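PDB 5LXZ: secreted protein from Streptomyces lividans TK24, which probably acts as a copper-radical oxidase of the galactose oxidase type, using a mononuclear copper site. Local coordinates for residues A[81-86]-A[543-548]; A[248-253]-A[297-302]. The protein carries 1 engineered substitution. One frame throughout, in Å; residues are numbered along the deposited sequence. Where two conformers were deposited one is given.

Contact 1. Residues A[81-86]-A[543-548]; sequences TGHTQL and PSASTH. With CU (copper (II) ion), chain B; EDO (1,2-ethanediol), chain P.
Two strands of different sheets lie side by side in the protein core without pairing: strand 81-85, bonded to strand 91-102, and strand 545-547, the outermost strand of another sheet, bonded to strand 30-33. They run nearly antiparallel (162°) and their axes approach to 7.4 Å, so side chains rather than backbone groups meet between them. The fold is that of galactose oxidase, whose C-terminal domain sends a segment toward the propeller axis to supply a copper ligand.

His83 makes the largest contribution, and its ring bridges the strands. Its CG takes the crowded position between the backbone N and carbonyl carbon (chi1 40°), which brings ND1 to 3.7 Å from CB of Ala545 and NE2 to 3.7 Å from CG2 of Thr547. NE2 is also hydrogen-bonded to His30 ND1. Over one face sits O1 of 1,2-ethanediol, probably from the crystallisation liquor, 3.0 Å above the His83 plane. The single methyl of Ala545 fits against the ring at van der Waals distance. An alanine in place of His83 would probably loosen Thr547, since the bond to His30 and the ring's packing would go.

Farther along, extended Gln85 brings NE2 against CG and CD of Pro543, the side chains crossing at about a right angle. Gln85 NE2 donates to water 1 (3.0 Å), which lies 2.6 Å from Pro543 O and can bridge the two, while OE1 accepts from Trp583 N.

Thr547 OG1, anti to its own backbone N, accepts from His548 ND1 at 2.8 Å (158°), nearly in the imidazole plane, and is also bonded to Ile29 O. With His548 NE2 2.1 Å from copper, Thr547 is a second-shell residue that fixes the ligand's rotation and would tend to make the imidazole more electron-rich.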
loop_
_atom_site.group_PDB
_atom_site.type_symbol
_atom_site.label_atom_id
_atom_site.label_comp_id
_atom_site.label_asym_id
_atom_site.label_seq_id
_atom_site.Cartn_x
_atom_site.Cartn_y
_atom_site.Cartn_z
ATOM N N THR A 81 -8.818 -0.922 2.843
ATOM C CA THR A 81 -8.303 -1.325 4.144
ATOM C C THR A 81 -6.804 -1.339 4.201
ATOM O O THR A 81 -6.131 -1.292 3.183
ATOM C CB THR A 81 -8.717 -2.785 4.432
ATOM O OG1 THR A 81 -8.420 -3.602 3.278
ATOM C CG2 THR A 81 -10.118 -2.858 4.774
ATOM N N GLY A 82 -6.260 -1.411 5.426
ATOM C CA GLY A 82 -4.875 -1.736 5.666
ATOM C C GLY A 82 -4.815 -3.130 6.252
ATOM O O GLY A 82 -5.817 -3.644 6.745
ATOM N N HIS A 83 -3.649 -3.766 6.220
ATOM C CA HIS A 83 -3.590 -5.172 6.580
ATOM C C HIS A 83 -2.175 -5.632 6.785
ATOM O O HIS A 83 -1.269 -5.209 6.042
ATOM C CB HIS A 83 -4.280 -6.063 5.580
ATOM C CG HIS A 83 -4.052 -5.670 4.176
ATOM N ND1 HIS A 83 -2.801 -5.491 3.637
ATOM C CD2 HIS A 83 -4.928 -5.353 3.205
ATOM C CE1 HIS A 83 -2.919 -5.146 2.370
ATOM N NE2 HIS A 83 -4.195 -5.032 2.093
ATOM N N THR A 84 -1.973 -6.503 7.769
ATOM C CA THR A 84 -0.688 -7.119 7.981
ATOM C C THR A 84 -0.901 -8.466 8.689
ATOM O O THR A 84 -1.924 -8.697 9.345
ATOM C CB THR A 84 0.275 -6.166 8.697
ATOM O OG1 THR A 84 1.641 -6.573 8.454
ATOM C CG2 THR A 84 -0.027 -6.095 10.161
ATOM N N GLN A 85 0.051 -9.369 8.519
ATOM C CA GLN A 85 0.027 -10.660 9.193
ATOM C C GLN A 85 0.319 -10.543 10.665
ATOM O O GLN A 85 1.291 -9.925 11.067
ATOM C CB GLN A 85 1.073 -11.583 8.554
ATOM C CG GLN A 85 0.904 -13.024 9.047
ATOM C CD GLN A 85 2.095 -13.955 8.896
ATOM O OE1 GLN A 85 2.164 -14.992 9.595
ATOM N NE2 GLN A 85 2.981 -13.685 7.970
ATOM N N LEU A 86 -0.515 -11.166 11.468
ATOM C CA LEU A 86 -0.297 -11.307 12.897
ATOM C C LEU A 86 0.599 -12.511 13.179
ATOM O O LEU A 86 0.862 -13.340 12.328
ATOM C CB LEU A 86 -1.639 -11.498 13.586
ATOM C CG LEU A 86 -2.601 -10.336 13.430
ATOM C CD1 LEU A 86 -3.875 -10.690 14.149
ATOM C CD2 LEU A 86 -2.046 -9.011 13.906
ATOM N N PRO A 543 5.438 -13.567 3.774
ATOM C CA PRO A 543 4.490 -13.446 2.681
ATOM C C PRO A 543 4.019 -12.026 2.515
ATOM O O PRO A 543 3.895 -11.297 3.498
ATOM C CB PRO A 543 3.319 -14.338 3.091
ATOM C CG PRO A 543 3.594 -14.754 4.430
ATOM C CD PRO A 543 5.013 -14.560 4.760
ATOM N N SER A 544 3.749 -11.643 1.286
ATOM C CA SER A 544 3.307 -10.297 0.987
ATOM C C SER A 544 1.862 -10.109 1.366
ATOM O O SER A 544 1.041 -11.027 1.231
ATOM C CB SER A 544 3.432 -10.024 -0.507
ATOM O OG SER A 544 4.756 -9.662 -0.821
ATOM N N ALA A 545 1.539 -8.875 1.702
ATOM C CA ALA A 545 0.183 -8.355 1.695
ATOM C C ALA A 545 0.292 -7.030 0.947
ATOM O O ALA A 545 0.892 -6.076 1.447
ATOM C CB ALA A 545 -0.342 -8.162 3.112
ATOM N N SER A 546 -0.230 -6.981 -0.256
ATOM C CA SER A 546 0.044 -5.918 -1.168
ATOM C C SER A 546 -1.229 -5.174 -1.531
ATOM O O SER A 546 -2.211 -5.789 -1.950
ATOM C CB SER A 546 0.671 -6.528 -2.420
ATOM O OG SER A 546 1.013 -5.530 -3.396
ATOM N N THR A 547 -1.170 -3.853 -1.484
ATOM C CA THR A 547 -2.225 -2.989 -2.003
ATOM C C THR A 547 -1.676 -1.591 -2.191
ATOM O O THR A 547 -0.781 -1.185 -1.485
ATOM C CB THR A 547 -3.456 -2.888 -1.058
ATOM O OG1 THR A 547 -4.567 -2.326 -1.758
ATOM C CG2 THR A 547 -3.207 -2.031 0.223
ATOM N N HIS A 548 -2.186 -0.890 -3.195
ATOM C CA HIS A 548 -1.837 0.488 -3.439
ATOM C C HIS A 548 -0.350 0.730 -3.358
ATOM O O HIS A 548 0.096 1.690 -2.754
ATOM C CB HIS A 548 -2.594 1.435 -2.478
ATOM C CG HIS A 548 -4.076 1.464 -2.658
ATOM N ND1 HIS A 548 -4.902 0.436 -2.302
ATOM C CD2 HIS A 548 -4.897 2.462 -3.082
ATOM C CE1 HIS A 548 -6.152 0.787 -2.460
ATOM N NE2 HIS A 548 -6.166 2.006 -2.966
HETATM CU CU CU B . -7.703 2.966 -3.973
HETATM C C1 EDO P . -1.355 -1.240 3.789
HETATM O O1 EDO P . -2.169 -2.423 3.725
HETATM C C2 EDO P . -0.296 -1.429 4.816
HETATM O O2 EDO P . -1.006 -2.009 5.916
HETATM O O HOH W 1 2.837 -11.500 5.897
HETATM O O HOH W 2 -9.536 4.111 -4.290
#

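Contact 2. Residues A[248-253]-A[297-302]. With CU (copper (II) ion), chain B; EDO (1,2-ethanediol), chain P.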
loop_
_atom_site.group_PDB
_atom_site.type_symbol
_atom_site.label_atom_id
_atom_site.label_comp_id
_atom_site.label_asym_id
_atom_site.label_seq_id
_atom_site.Cartn_x
_atom_site.Cartn_y
_atom_site.Cartn_z
ATOM N N TYR A 248 -7.829 3.798 3.772
ATOM C CA TYR A 248 -6.414 3.821 3.358
ATOM C C TYR A 248 -5.410 3.970 4.515
ATOM O O TYR A 248 -4.414 4.704 4.418
ATOM C CB TYR A 248 -6.120 4.914 2.343
ATOM C CG TYR A 248 -6.677 4.787 0.984
ATOM C CD1 TYR A 248 -7.516 3.747 0.600
ATOM C CD2 TYR A 248 -6.275 5.718 0.047
ATOM C CE1 TYR A 248 -7.978 3.689 -0.696
ATOM C CE2 TYR A 248 -6.748 5.672 -1.218
ATOM C CZ TYR A 248 -7.584 4.665 -1.587
ATOM O OH TYR A 248 -7.976 4.695 -2.886
ATOM N N PRO A 249 -5.619 3.275 5.633
ATOM C CA PRO A 249 -4.601 3.292 6.672
ATOM C C PRO A 249 -3.434 2.313 6.362
ATOM O O PRO A 249 -3.617 1.314 5.646
ATOM C CB PRO A 249 -5.370 2.810 7.883
ATOM C CG PRO A 249 -6.240 1.771 7.322
ATOM C CD PRO A 249 -6.671 2.303 5.960
ATOM N N THR A 250 -2.262 2.607 6.935
ATOM C CA THR A 250 -1.241 1.562 7.027
ATOM C C THR A 250 -1.338 0.882 8.359
ATOM O O THR A 250 -1.455 1.551 9.381
ATOM C CB THR A 250 0.158 2.151 6.832
ATOM O OG1 THR A 250 0.301 2.408 5.428
ATOM C CG2 THR A 250 1.272 1.210 7.238
ATOM N N LEU A 251 -1.267 -0.457 8.323
ATOM C CA LEU A 251 -1.095 -1.278 9.516
ATOM C C LEU A 251 0.292 -1.866 9.481
ATOM O O LEU A 251 0.662 -2.470 8.466
ATOM C CB LEU A 251 -2.118 -2.400 9.510
ATOM C CG LEU A 251 -3.458 -2.098 10.192
ATOM C CD1 LEU A 251 -4.167 -0.907 9.692
ATOM C CD2 LEU A 251 -4.335 -3.360 10.074
ATOM N N THR A 252 1.068 -1.689 10.518
ATOM C CA THR A 252 2.449 -2.172 10.521
ATOM C C THR A 252 2.824 -2.711 11.896
ATOM O O THR A 252 2.424 -2.170 12.912
ATOM C CB THR A 252 3.399 -1.049 10.013
ATOM O OG1 THR A 252 4.659 -1.620 9.651
ATOM C CG2 THR A 252 3.575 0.057 10.969
ATOM N N THR A 253 3.566 -3.802 11.912
ATOM C CA THR A 253 3.936 -4.449 13.188
ATOM C C THR A 253 5.049 -3.730 13.904
ATOM O O THR A 253 6.056 -3.355 13.281
ATOM C CB THR A 253 4.415 -5.849 12.871
ATOM O OG1 THR A 253 3.356 -6.546 12.181
ATOM C CG2 THR A 253 4.822 -6.593 14.130
ATOM N N THR A 297 -1.945 9.049 3.401
ATOM C CA THR A 297 -2.499 7.689 3.429
ATOM C C THR A 297 -1.518 6.669 2.905
ATOM O O THR A 297 -0.559 6.987 2.215
ATOM C CB THR A 297 -3.797 7.602 2.618
ATOM O OG1 THR A 297 -3.509 7.816 1.230
ATOM C CG2 THR A 297 -4.826 8.555 3.148
ATOM N N TYR A 298 -1.738 5.412 3.275
ATOM C CA TYR A 298 -0.834 4.305 3.004
ATOM C C TYR A 298 0.635 4.712 3.127
ATOM O O TYR A 298 1.455 4.423 2.216
ATOM C CB TYR A 298 -1.125 3.617 1.659
ATOM C CG TYR A 298 -2.407 2.832 1.604
ATOM C CD1 TYR A 298 -2.711 1.898 2.571
ATOM C CD2 TYR A 298 -3.315 2.987 0.554
ATOM C CE1 TYR A 298 -3.871 1.162 2.513
ATOM C CE2 TYR A 298 -4.487 2.273 0.496
ATOM C CZ TYR A 298 -4.760 1.333 1.447
ATOM O OH TYR A 298 -5.941 0.622 1.328
ATOM N N PRO A 299 1.029 5.312 4.248
ATOM C CA PRO A 299 2.449 5.608 4.416
ATOM C C PRO A 299 3.247 4.336 4.480
ATOM O O PRO A 299 2.874 3.392 5.140
ATOM C CB PRO A 299 2.530 6.378 5.726
ATOM C CG PRO A 299 1.323 5.847 6.484
ATOM C CD PRO A 299 0.250 5.590 5.476
ATOM N N ALA A 300 4.370 4.272 3.778
ATOM C CA ALA A 300 5.202 3.082 3.800
ATOM C C ALA A 300 6.055 3.054 5.054
ATOM O O ALA A 300 7.081 3.721 5.114
ATOM C CB ALA A 300 6.063 3.033 2.554
ATOM N N LEU A 301 5.605 2.290 6.051
ATOM C CA LEU A 301 6.175 2.292 7.398
ATOM C C LEU A 301 6.712 0.895 7.718
ATOM O O LEU A 301 5.933 -0.051 7.808
ATOM C CB LEU A 301 5.115 2.652 8.423
ATOM C CG LEU A 301 4.464 4.019 8.250
ATOM C CD1 LEU A 301 3.349 4.201 9.281
ATOM C CD2 LEU A 301 5.469 5.147 8.403
ATOM N N PHE A 302 8.004 0.811 7.965
ATOM C CA PHE A 302 8.663 -0.489 8.172
ATOM C C PHE A 302 9.341 -0.525 9.530
ATOM O O PHE A 302 10.022 0.426 9.916
ATOM C CB PHE A 302 9.737 -0.696 7.118
ATOM C CG PHE A 302 9.193 -0.951 5.724
ATOM C CD1 PHE A 302 8.797 0.078 4.918
ATOM C CD2 PHE A 302 9.077 -2.235 5.244
ATOM C CE1 PHE A 302 8.280 -0.178 3.657
ATOM C CE2 PHE A 302 8.593 -2.493 3.991
ATOM C CZ PHE A 302 8.163 -1.460 3.209
HETATM CU CU CU B . -7.703 2.966 -3.973
HETATM C C1 EDO P . -1.355 -1.240 3.789
HETATM O O1 EDO P . -2.169 -2.423 3.725
HETATM C C2 EDO P . -0.296 -1.429 4.816
HETATM O O2 EDO P . -1.006 -2.009 5.916
HETATM O O HOH W 2 -9.536 4.111 -4.290
#
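Two partners grip the phenolic oxygen of Tyr248: copper, 2.1 Å from OH, and the hydroxyl of Tyr460, another residue of the copper site, by a hydrogen bond. The Tyr248 side chain also touches Cys80, consistent with the tyrosine–cysteine pair of galactose oxidase. CE2 of Tyr298 lies over the rim of one ring face, 3.4 Å from Tyr248 CG. The planes are 25° apart but slid so far that the rings barely overlap; in return, Tyr248 CB lies over the Tyr298 face as a CH-pi contact, 3.9 Å from its centroid. The Tyr298 OH, bonded to Thr81 O, ties down the far end of the Tyr298 ring.

The segments open successive Kelch motifs of the beta-propeller, each with a Tyr-Pro pair leading into the first strand of a blade, and they run side by side, 15° apart. Both tyrosines have left-handed backbone angles. Tyr298 N donates to Tyr248 O (3.0 Å, 169°), the one backbone bond between the segments.

Beyond it threonines do the joining, their short branch bonding a carbonyl while the methyl packs, as Thr250 CG2 does near Leu301 CD1. Thr250 OG1, beside its own backbone N, donates to Pro299 O at 2.8 Å; Thr252 OG1, anti to its N, reaches Leu301 O at 2.7 Å. Both approach from above the carbonyl plane. Pro249 O, buried without a hydrogen-bond partner, rests 3.1 Å from Tyr298 CE1.

Overall arrangement
Both contacts are buried near the centre of the chain, yet they join different elements. Contact 2 links the openings of consecutive Kelch motifs directly, by hydroxyl and backbone bonds, and buries 438 Å². Contact 1 brings together segments far apart in sequence, buries 233 Å², and relies on side-chain packing and a water instead of direct hydrogen bonds. They converge at copper, to which contact 1 contributes His548 and contact 2 Tyr248; His461 is a third protein ligand and Tyr460 belongs to the same site. Tyr298 connects the two, its ring packed on His548. One 1,2-ethanediol also spans them, taking hydrogen bonds from the backbone N of His83 and Leu251.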